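PDB 2QDE: mandelate racemase/muconate lactonizing enzyme family protein, which belongs to the enolase superfamily, pairing an N-terminal capping domain with a TIM-like barrel that holds a barium ion in this crystal. Local coordinates for residues K4-E9 / H39-L44; V164-G169 / V190-D195; I220-P225 / I243-S248. One frame throughout, in Å; residues are numbered along the deposited sequence.

Contact 1: K4-E9 / H39-L44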
loop_
_atom_site.group_PDB
_atom_site.type_symbol
_atom_site.label_atom_id
_atom_site.label_comp_id
_atom_site.label_asym_id
_atom_site.label_seq_id
_atom_site.Cartn_x
_atom_site.Cartn_y
_atom_site.Cartn_z
ATOM N N LYS A 4 -24.965 -46.061 -1.608
ATOM C CA LYS A 4 -24.370 -45.623 -0.352
ATOM C C LYS A 4 -23.123 -46.415 0.034
ATOM O O LYS A 4 -23.045 -47.629 -0.184
ATOM C CB LYS A 4 -25.398 -45.627 0.789
ATOM C CG LYS A 4 -26.333 -46.815 0.856
ATOM C CD LYS A 4 -27.416 -46.577 1.918
ATOM C CE LYS A 4 -28.366 -45.445 1.504
ATOM N NZ LYS A 4 -29.256 -44.981 2.617
ATOM N N ILE A 5 -22.132 -45.703 0.570
ATOM C CA ILE A 5 -20.866 -46.305 0.992
ATOM C C ILE A 5 -21.113 -47.160 2.226
ATOM O O ILE A 5 -21.645 -46.684 3.224
ATOM C CB ILE A 5 -19.822 -45.213 1.328
ATOM C CG1 ILE A 5 -19.534 -44.377 0.078
ATOM C CG2 ILE A 5 -18.536 -45.851 1.836
ATOM C CD1 ILE A 5 -18.798 -43.089 0.366
ATOM N N THR A 6 -20.717 -48.422 2.160
ATOM C CA THR A 6 -20.939 -49.340 3.271
ATOM C C THR A 6 -19.651 -49.886 3.859
ATOM O O THR A 6 -19.665 -50.512 4.918
ATOM C CB THR A 6 -21.776 -50.542 2.818
ATOM O OG1 THR A 6 -21.070 -51.239 1.788
ATOM C CG2 THR A 6 -23.116 -50.087 2.279
ATOM N N LYS A 7 -18.537 -49.651 3.174
ATOM C CA LYS A 7 -17.262 -50.162 3.644
ATOM C C LYS A 7 -16.103 -49.313 3.137
ATOM O O LYS A 7 -16.031 -48.976 1.958
ATOM C CB LYS A 7 -17.118 -51.614 3.179
ATOM C CG LYS A 7 -15.908 -52.378 3.680
ATOM C CD LYS A 7 -16.036 -53.839 3.226
ATOM C CE LYS A 7 -14.686 -54.529 3.116
ATOM N NZ LYS A 7 -14.805 -55.884 2.482
ATOM N N VAL A 8 -15.199 -48.961 4.046
ATOM C CA VAL A 8 -14.040 -48.165 3.683
ATOM C C VAL A 8 -12.796 -48.995 3.969
ATOM O O VAL A 8 -12.563 -49.416 5.107
ATOM C CB VAL A 8 -14.011 -46.843 4.483
ATOM C CG1 VAL A 8 -12.790 -46.029 4.110
ATOM C CG2 VAL A 8 -15.279 -46.054 4.203
ATOM N N GLU A 9 -12.001 -49.232 2.930
ATOM C CA GLU A 9 -10.793 -50.040 3.051
ATOM C C GLU A 9 -9.518 -49.335 2.588
ATOM O O GLU A 9 -9.444 -48.841 1.463
ATOM C CB GLU A 9 -10.982 -51.344 2.261
ATOM C CG GLU A 9 -9.705 -52.116 1.984
ATOM C CD GLU A 9 -9.960 -53.382 1.189
ATOM O OE1 GLU A 9 -11.008 -53.455 0.510
ATOM O OE2 GLU A 9 -9.111 -54.299 1.230
ATOM N N HIS A 39 -16.322 -49.189 -0.881
ATOM C CA HIS A 39 -17.317 -50.170 -1.298
ATOM C C HIS A 39 -18.744 -49.657 -1.182
ATOM O O HIS A 39 -19.133 -49.139 -0.141
ATOM C CB HIS A 39 -17.199 -51.437 -0.452
ATOM C CG HIS A 39 -15.867 -52.110 -0.548
ATOM N ND1 HIS A 39 -14.760 -51.680 0.151
ATOM C CD2 HIS A 39 -15.462 -53.179 -1.274
ATOM C CE1 HIS A 39 -13.729 -52.455 -0.139
ATOM N NE2 HIS A 39 -14.130 -53.372 -1.002
ATOM N N SER A 40 -19.529 -49.814 -2.244
ATOM C CA SER A 40 -20.923 -49.381 -2.222
ATOM C C SER A 40 -21.826 -50.587 -1.955
ATOM O O SER A 40 -21.380 -51.738 -2.015
ATOM C CB SER A 40 -21.321 -48.754 -3.554
ATOM O OG SER A 40 -21.527 -49.749 -4.535
ATOM N N ASP A 41 -23.098 -50.321 -1.682
ATOM C CA ASP A 41 -24.057 -51.385 -1.397
ATOM C C ASP A 41 -24.619 -52.051 -2.649
ATOM O O ASP A 41 -25.399 -53.000 -2.561
ATOM C CB ASP A 41 -25.196 -50.843 -0.533
ATOM C CG ASP A 41 -25.865 -49.630 -1.141
ATOM O OD1 ASP A 41 -25.313 -49.054 -2.104
ATOM O OD2 ASP A 41 -26.943 -49.240 -0.646
ATOM N N GLU A 42 -24.224 -51.565 -3.818
ATOM C CA GLU A 42 -24.697 -52.161 -5.058
ATOM C C GLU A 42 -23.545 -52.739 -5.884
ATOM O O GLU A 42 -23.532 -52.638 -7.113
ATOM C CB GLU A 42 -25.505 -51.129 -5.865
ATOM C CG GLU A 42 -26.929 -50.930 -5.306
ATOM C CD GLU A 42 -27.690 -49.748 -5.911
ATOM O OE1 GLU A 42 -27.728 -49.618 -7.156
ATOM O OE2 GLU A 42 -28.272 -48.950 -5.139
ATOM N N GLY A 43 -22.568 -53.332 -5.200
ATOM C CA GLY A 43 -21.448 -53.955 -5.892
ATOM C C GLY A 43 -20.308 -53.093 -6.410
ATOM O O GLY A 43 -19.160 -53.547 -6.436
ATOM N N LEU A 44 -20.594 -51.863 -6.831
ATOM C CA LEU A 44 -19.532 -50.998 -7.349
ATOM C C LEU A 44 -18.560 -50.557 -6.262
ATOM O O LEU A 44 -18.956 -50.274 -5.129
ATOM C CB LEU A 44 -20.122 -49.760 -8.032
ATOM C CG LEU A 44 -21.090 -50.000 -9.193
ATOM C CD1 LEU A 44 -21.511 -48.655 -9.777
ATOM C CD2 LEU A 44 -20.424 -50.854 -10.258
#
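H39 lies across from both T6 and K7, the signature of a classic beta bulge between the antiparallel strands 5-15 and 31-40 of the N-terminal domain. The pairing shows it: I5 sits opposite S40 as a non-hydrogen-bonded pair and K7 opposite H39 as a hydrogen-bonded one, a register shift of one residue. Among the backbone bonds, H39 O is the acceptor that takes up the extra residue. It receives T6 N at 2.9 Å in a nearly straight bond, and weaker approaches from K7 N and from the T6 hydroxyl OG1. In the other direction H39 N donates to K7 O, also at 2.9 Å. Past the bulge D41 faces K4: its carboxylate oxygen OD1 accepts K4 N at 3.1 Å, met from 47° above the carboxylate plane, and also takes the backbone N-H of L3, while D41 N returns a weak bond to K4 O.

Contacts through carbon atoms centre on the imidazole face. The extended K7 chain, with CG anti to its backbone N (chi1 -174°), runs alongside H39 in the same direction and lays its methylenes over one ring face; K7 CE stands 4.2 Å from the ring centroid, a CH-pi contact. At the other end of the contact the methyl T6 CG2 rests on D41 CB at 3.6 Å. I5 turns the opposite way, into the protein, where L78 of helix 62-78 and L111 of helix 101-119 cover it.

A further contact is at the imidazole rim. The E9 carboxylate lies nearly coplanar with the ring, the two planes 18° apart, and E9 OE1 approaches H39 CE1 to 3.0 Å, near the ring plane.

Contact 2: V164-G169 / V190-D195. With BA (barium ion), chain I.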
loop_
_atom_site.group_PDB
_atom_site.type_symbol
_atom_site.label_atom_id
_atom_site.label_comp_id
_atom_site.label_asym_id
_atom_site.label_seq_id
_atom_site.Cartn_x
_atom_site.Cartn_y
_atom_site.Cartn_z
ATOM N N VAL A 164 12.565 -30.547 -20.050
ATOM C CA VAL A 164 13.434 -31.328 -19.187
ATOM C C VAL A 164 13.639 -30.587 -17.871
ATOM O O VAL A 164 14.115 -29.455 -17.861
ATOM C CB VAL A 164 14.800 -31.563 -19.868
ATOM C CG1 VAL A 164 15.774 -32.192 -18.889
ATOM C CG2 VAL A 164 14.620 -32.458 -21.091
ATOM N N LYS A 165 13.290 -31.238 -16.767
ATOM C CA LYS A 165 13.420 -30.649 -15.441
ATOM C C LYS A 165 14.508 -31.355 -14.624
ATOM O O LYS A 165 14.569 -32.584 -14.616
ATOM C CB LYS A 165 12.072 -30.748 -14.720
ATOM C CG LYS A 165 12.103 -30.395 -13.244
ATOM C CD LYS A 165 10.700 -30.469 -12.655
ATOM C CE LYS A 165 10.729 -30.521 -11.149
ATOM N NZ LYS A 165 9.360 -30.505 -10.584
ATOM N N LEU A 166 15.356 -30.577 -13.947
ATOM C CA LEU A 166 16.437 -31.124 -13.127
ATOM C C LEU A 166 16.230 -30.786 -11.651
ATOM O O LEU A 166 15.620 -29.770 -11.315
ATOM C CB LEU A 166 17.802 -30.549 -13.567
ATOM C CG LEU A 166 18.099 -30.520 -15.072
ATOM C CD1 LEU A 166 19.363 -29.723 -15.333
ATOM C CD2 LEU A 166 18.232 -31.944 -15.620
ATOM N N LYS A 167 16.715 -31.647 -10.765
ATOM C CA LYS A 167 16.618 -31.373 -9.334
ATOM C C LYS A 167 17.963 -30.831 -8.873
ATOM O O LYS A 167 18.998 -31.463 -9.099
ATOM C CB LYS A 167 16.265 -32.648 -8.570
ATOM C CG LYS A 167 14.901 -33.185 -8.946
ATOM C CD LYS A 167 14.422 -34.304 -8.039
ATOM C CE LYS A 167 12.999 -34.702 -8.413
ATOM N NZ LYS A 167 12.543 -35.915 -7.667
ATOM N N ALA A 168 17.953 -29.682 -8.213
ATOM C CA ALA A 168 19.194 -29.042 -7.783
ATOM C C ALA A 168 19.470 -29.189 -6.298
ATOM O O ALA A 168 19.055 -28.326 -5.507
ATOM C CB ALA A 168 19.129 -27.573 -8.157
ATOM N N GLY A 169 20.175 -30.267 -5.939
ATOM C CA GLY A 169 20.498 -30.520 -4.550
ATOM C C GLY A 169 21.627 -29.671 -3.982
ATOM O O GLY A 169 21.556 -29.220 -2.826
ATOM N N VAL A 190 15.976 -26.014 -26.284
ATOM C CA VAL A 190 15.204 -26.912 -25.428
ATOM C C VAL A 190 14.758 -26.233 -24.132
ATOM O O VAL A 190 15.529 -25.494 -23.518
ATOM C CB VAL A 190 16.026 -28.166 -25.078
ATOM C CG1 VAL A 190 15.368 -28.933 -23.939
ATOM C CG2 VAL A 190 16.155 -29.050 -26.302
ATOM N N ASP A 191 13.504 -26.480 -23.746
ATOM C CA ASP A 191 12.917 -25.937 -22.518
ATOM C C ASP A 191 13.558 -26.685 -21.343
ATOM O O ASP A 191 13.238 -27.842 -21.086
ATOM C CB ASP A 191 11.396 -26.166 -22.527
ATOM C CG ASP A 191 10.700 -25.656 -21.259
ATOM O OD1 ASP A 191 11.386 -25.320 -20.270
ATOM O OD2 ASP A 191 9.450 -25.606 -21.251
ATOM N N LEU A 192 14.469 -26.020 -20.643
ATOM C CA LEU A 192 15.169 -26.627 -19.518
ATOM C C LEU A 192 15.035 -25.779 -18.251
ATOM O O LEU A 192 15.223 -24.563 -18.298
ATOM C CB LEU A 192 16.652 -26.777 -19.870
ATOM C CG LEU A 192 17.596 -27.285 -18.781
ATOM C CD1 LEU A 192 17.283 -28.747 -18.478
ATOM C CD2 LEU A 192 19.045 -27.123 -19.237
ATOM N N PHE A 193 14.693 -26.409 -17.129
ATOM C CA PHE A 193 14.590 -25.675 -15.872
ATOM C C PHE A 193 14.949 -26.543 -14.675
ATOM O O PHE A 193 15.134 -27.750 -14.818
ATOM C CB PHE A 193 13.199 -25.026 -15.705
ATOM C CG PHE A 193 12.055 -25.997 -15.589
ATOM C CD1 PHE A 193 11.562 -26.366 -14.337
ATOM C CD2 PHE A 193 11.413 -26.480 -16.734
ATOM C CE1 PHE A 193 10.435 -27.203 -14.223
ATOM C CE2 PHE A 193 10.289 -27.315 -16.637
ATOM C CZ PHE A 193 9.796 -27.675 -15.378
ATOM N N ILE A 194 15.070 -25.928 -13.502
ATOM C CA ILE A 194 15.441 -26.666 -12.298
ATOM C C ILE A 194 14.456 -26.485 -11.146
ATOM O O ILE A 194 13.744 -25.483 -11.072
ATOM C CB ILE A 194 16.842 -26.251 -11.810
ATOM C CG1 ILE A 194 16.868 -24.745 -11.519
ATOM C CG2 ILE A 194 17.883 -26.608 -12.862
ATOM C CD1 ILE A 194 18.174 -24.261 -10.916
ATOM N N ASP A 195 14.437 -27.465 -10.249
ATOM C CA ASP A 195 13.546 -27.474 -9.089
ATOM C C ASP A 195 14.402 -27.505 -7.821
ATOM O O ASP A 195 15.242 -28.387 -7.663
ATOM C CB ASP A 195 12.658 -28.713 -9.158
ATOM C CG ASP A 195 11.540 -28.701 -8.136
ATOM O OD1 ASP A 195 11.560 -27.854 -7.219
ATOM O OD2 ASP A 195 10.639 -29.563 -8.245
HETATM BA BA BA I . 8.883 -29.088 -6.206
#
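K165 reaches along its neighbouring strand to D195, and its straightness makes this possible. CG is anti to the backbone N (chi1 170°) and every later torsion is also anti, so the chain passes first over F193 and then to the carboxylate. K165 CB lies over one face of the F193 ring, 4.1 Å from the centroid and displaced toward the rim, as a CH-pi contact; K165 CD meets F193 CE1 at 3.6 Å. Beyond the ring, K165 NZ forms a salt bridge of 2.8 Å with D195 OD2, on the anti side and 30° out of the carboxylate plane. The ammonium has a second carboxylate partner in E221.

D195 likewise holds CG anti to its backbone N, which puts both carboxylate oxygens within reach of the barium ion, OD2 at 2.7 Å and OD1 at 3.1 Å. OD2 thus serves the metal and the lysine together.

The opposite sheet face is apolar. L192 CD1 touches V164 CG1 at 3.8 Å and also meets L166 CD1, while I194 CG2 packs on L166 CB; helix 172-186 covers L166 and I194.

Parallel strand bonds fix this register, among them D195 N to L166 O at 2.8 Å and A168 N to D195 O, almost straight. Strand 164-167, helix 172-186 and strand 192-195 form a beta-alpha-beta unit of the TIM-like barrel, which presents an acidic metal ligand at the C-terminal end of its strand, as in the enolase superfamily.

Contact 3: I220-P225 / I243-S248. With BA (barium ion), chain I.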
loop_
_atom_site.group_PDB
_atom_site.type_symbol
_atom_site.label_atom_id
_atom_site.label_comp_id
_atom_site.label_asym_id
_atom_site.label_seq_id
_atom_site.Cartn_x
_atom_site.Cartn_y
_atom_site.Cartn_z
ATOM N N ILE A 220 12.953 -21.139 -12.484
ATOM C CA ILE A 220 13.501 -21.731 -11.266
ATOM C C ILE A 220 12.295 -22.118 -10.412
ATOM O O ILE A 220 11.526 -21.253 -9.998
ATOM C CB ILE A 220 14.353 -20.736 -10.444
ATOM C CG1 ILE A 220 15.472 -20.141 -11.306
ATOM C CG2 ILE A 220 14.945 -21.457 -9.239
ATOM C CD1 ILE A 220 16.409 -21.162 -11.872
ATOM N N GLU A 221 12.120 -23.409 -10.155
ATOM C CA GLU A 221 10.990 -23.866 -9.357
ATOM C C GLU A 221 11.241 -23.830 -7.849
ATOM O O GLU A 221 12.171 -24.469 -7.341
ATOM C CB GLU A 221 10.595 -25.285 -9.767
ATOM C CG GLU A 221 9.319 -25.797 -9.091
ATOM C CD GLU A 221 8.976 -27.225 -9.494
ATOM O OE1 GLU A 221 9.337 -27.619 -10.627
ATOM O OE2 GLU A 221 8.330 -27.941 -8.685
ATOM N N GLN A 222 10.395 -23.077 -7.149
ATOM C CA GLN A 222 10.446 -22.927 -5.694
ATOM C C GLN A 222 11.845 -22.845 -5.081
ATOM O O GLN A 222 12.287 -23.772 -4.389
ATOM C CB GLN A 222 9.688 -24.077 -5.021
ATOM C CG GLN A 222 9.339 -23.803 -3.565
ATOM C CD GLN A 222 8.238 -22.766 -3.420
ATOM O OE1 GLN A 222 8.345 -21.837 -2.617
ATOM N NE2 GLN A 222 7.170 -22.923 -4.193
ATOM N N PRO A 223 12.556 -21.733 -5.314
ATOM C CA PRO A 223 13.899 -21.594 -4.752
ATOM C C PRO A 223 13.903 -21.404 -3.232
ATOM O O PRO A 223 14.798 -21.898 -2.544
ATOM C CB PRO A 223 14.462 -20.379 -5.494
ATOM C CG PRO A 223 13.253 -19.561 -5.767
ATOM C CD PRO A 223 12.225 -20.588 -6.182
ATOM N N LEU A 224 12.892 -20.710 -2.716
ATOM C CA LEU A 224 12.795 -20.418 -1.285
ATOM C C LEU A 224 11.696 -21.222 -0.583
ATOM O O LEU A 224 10.846 -21.826 -1.233
ATOM C CB LEU A 224 12.545 -18.914 -1.099
ATOM C CG LEU A 224 13.557 -18.000 -1.803
ATOM C CD1 LEU A 224 13.047 -16.563 -1.825
ATOM C CD2 LEU A 224 14.906 -18.091 -1.090
ATOM N N PRO A 225 11.703 -21.237 0.763
ATOM C CA PRO A 225 10.691 -21.979 1.527
ATOM C C PRO A 225 9.263 -21.627 1.109
ATOM O O PRO A 225 8.997 -20.520 0.631
ATOM C CB PRO A 225 10.988 -21.578 2.973
ATOM C CG PRO A 225 12.470 -21.348 2.951
ATOM C CD PRO A 225 12.657 -20.575 1.669
ATOM N N ILE A 243 10.399 -17.116 -11.813
ATOM C CA ILE A 243 10.332 -17.858 -10.565
ATOM C C ILE A 243 8.936 -18.474 -10.435
ATOM O O ILE A 243 7.942 -17.747 -10.375
ATOM C CB ILE A 243 10.580 -16.927 -9.357
ATOM C CG1 ILE A 243 11.916 -16.189 -9.521
ATOM C CG2 ILE A 243 10.537 -17.724 -8.065
ATOM C CD1 ILE A 243 13.130 -17.096 -9.589
ATOM N N TYR A 244 8.869 -19.804 -10.399
ATOM C CA TYR A 244 7.598 -20.522 -10.274
ATOM C C TYR A 244 7.391 -21.038 -8.852
ATOM O O TYR A 244 8.355 -21.363 -8.158
ATOM C CB TYR A 244 7.551 -21.706 -11.245
ATOM C CG TYR A 244 7.141 -21.346 -12.659
ATOM C CD1 TYR A 244 7.668 -20.224 -13.305
ATOM C CD2 TYR A 244 6.257 -22.157 -13.365
ATOM C CE1 TYR A 244 7.321 -19.922 -14.624
ATOM C CE2 TYR A 244 5.904 -21.865 -14.681
ATOM C CZ TYR A 244 6.440 -20.750 -15.303
ATOM O OH TYR A 244 6.084 -20.471 -16.601
ATOM N N ALA A 245 6.131 -21.133 -8.432
ATOM C CA ALA A 245 5.811 -21.604 -7.093
ATOM C C ALA A 245 5.141 -22.978 -7.093
ATOM O O ALA A 245 4.216 -23.223 -7.867
ATOM C CB ALA A 245 4.906 -20.601 -6.405
ATOM N N ASP A 246 5.619 -23.873 -6.234
ATOM C CA ASP A 246 5.027 -25.200 -6.105
ATOM C C ASP A 246 4.554 -25.310 -4.666
ATOM O O ASP A 246 3.377 -25.096 -4.371
ATOM C CB ASP A 246 6.049 -26.301 -6.405
ATOM C CG ASP A 246 5.495 -27.702 -6.163
ATOM O OD1 ASP A 246 4.303 -27.845 -5.800
ATOM O OD2 ASP A 246 6.263 -28.671 -6.341
ATOM N N GLU A 247 5.489 -25.614 -3.770
ATOM C CA GLU A 247 5.175 -25.738 -2.360
ATOM C C GLU A 247 4.409 -24.529 -1.823
ATOM O O GLU A 247 3.522 -24.683 -0.991
ATOM C CB GLU A 247 6.455 -25.957 -1.543
ATOM C CG GLU A 247 7.035 -27.364 -1.664
ATOM C CD GLU A 247 7.984 -27.537 -2.843
ATOM O OE1 GLU A 247 7.839 -26.826 -3.863
ATOM O OE2 GLU A 247 8.880 -28.402 -2.743
ATOM N N SER A 248 4.746 -23.332 -2.299
ATOM C CA SER A 248 4.067 -22.118 -1.849
ATOM C C SER A 248 2.608 -22.063 -2.292
ATOM O O SER A 248 1.777 -21.456 -1.616
ATOM C CB SER A 248 4.788 -20.869 -2.362
ATOM O OG SER A 248 6.070 -20.743 -1.774
HETATM BA BA BA I . 8.883 -29.088 -6.206
#
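Y244 O takes the backbone N-H of Q222 at 2.8 Å, the N-H...O angle being 164°. It joins neighbouring parallel strands of the TIM-like barrel, 220-221 and 243-245, which helix 229-236 connects as a beta-alpha-beta unit. One step earlier Y244 N donates to I220 O at 3.1 Å, so Y244 bonds through its N and O to the residues before and after E221.

On the sheet face of I220 and I243 the packing is apolar. The methyl I243 CD1 meets I220 CB, and I243 CG2 lies 3.8 Å from P223 CD; M232 of helix 229-236 covers both I243 and P223. The Y244 side chain takes the other face and leads away from strand 220-221, toward K219, with which it forms a cation-pi pair.

At and just beyond the strand ends the chemistry turns acidic. E221 is extended, CG anti to the backbone N (chi1 -174°), and this carries its carboxylate across to the metal. D246 comes from the chain just after strand 243-245. The two carboxylate planes stand 53° apart. D246 OD1 forms a salt bridge with K273 and a hydrogen bond with the hydroxyl of Y57, while E221 OE1 faces K165; the two lysines probably offset some of the negative charge gathered here. D195 and N197 complete the set of metal ligands.

E247 bends back at chi2, bringing its OE1 within 3.4 Å of Q222 CG. This buried oxygen has no hydrogen-bonding partner in the model; it stands 3.4 Å from the barium ion, not counted as a metal bond. E221 OE2 binds the ion at 2.8 Å. D246 OD2 binds it at 2.7 Å. Their shared metal is consistent with the close approach of E221 OE2 and D246 OD2, 3.2 Å apart.

Contacts 2 and 3 are buried and belong to one barrel sheet, in which strands 192-195 and 220-221 are neighbours; I194 O and E221 N, 2.8 Å apart, probably hydrogen-bond between them. Both supply the barium ion, D195 from contact 2 and E221 and D246 from contact 3, and a lysine of contact 2 bridges the two. Contact 1 lies at the surface of the N-terminal domain, its centre about 43 Å from that of contact 2 and 40 Å from that of contact 3. Its strands are antiparallel and bulged, with solvent-facing polar chains, whereas the barrel pairs are parallel, apolar toward the helices and acidic toward the metal.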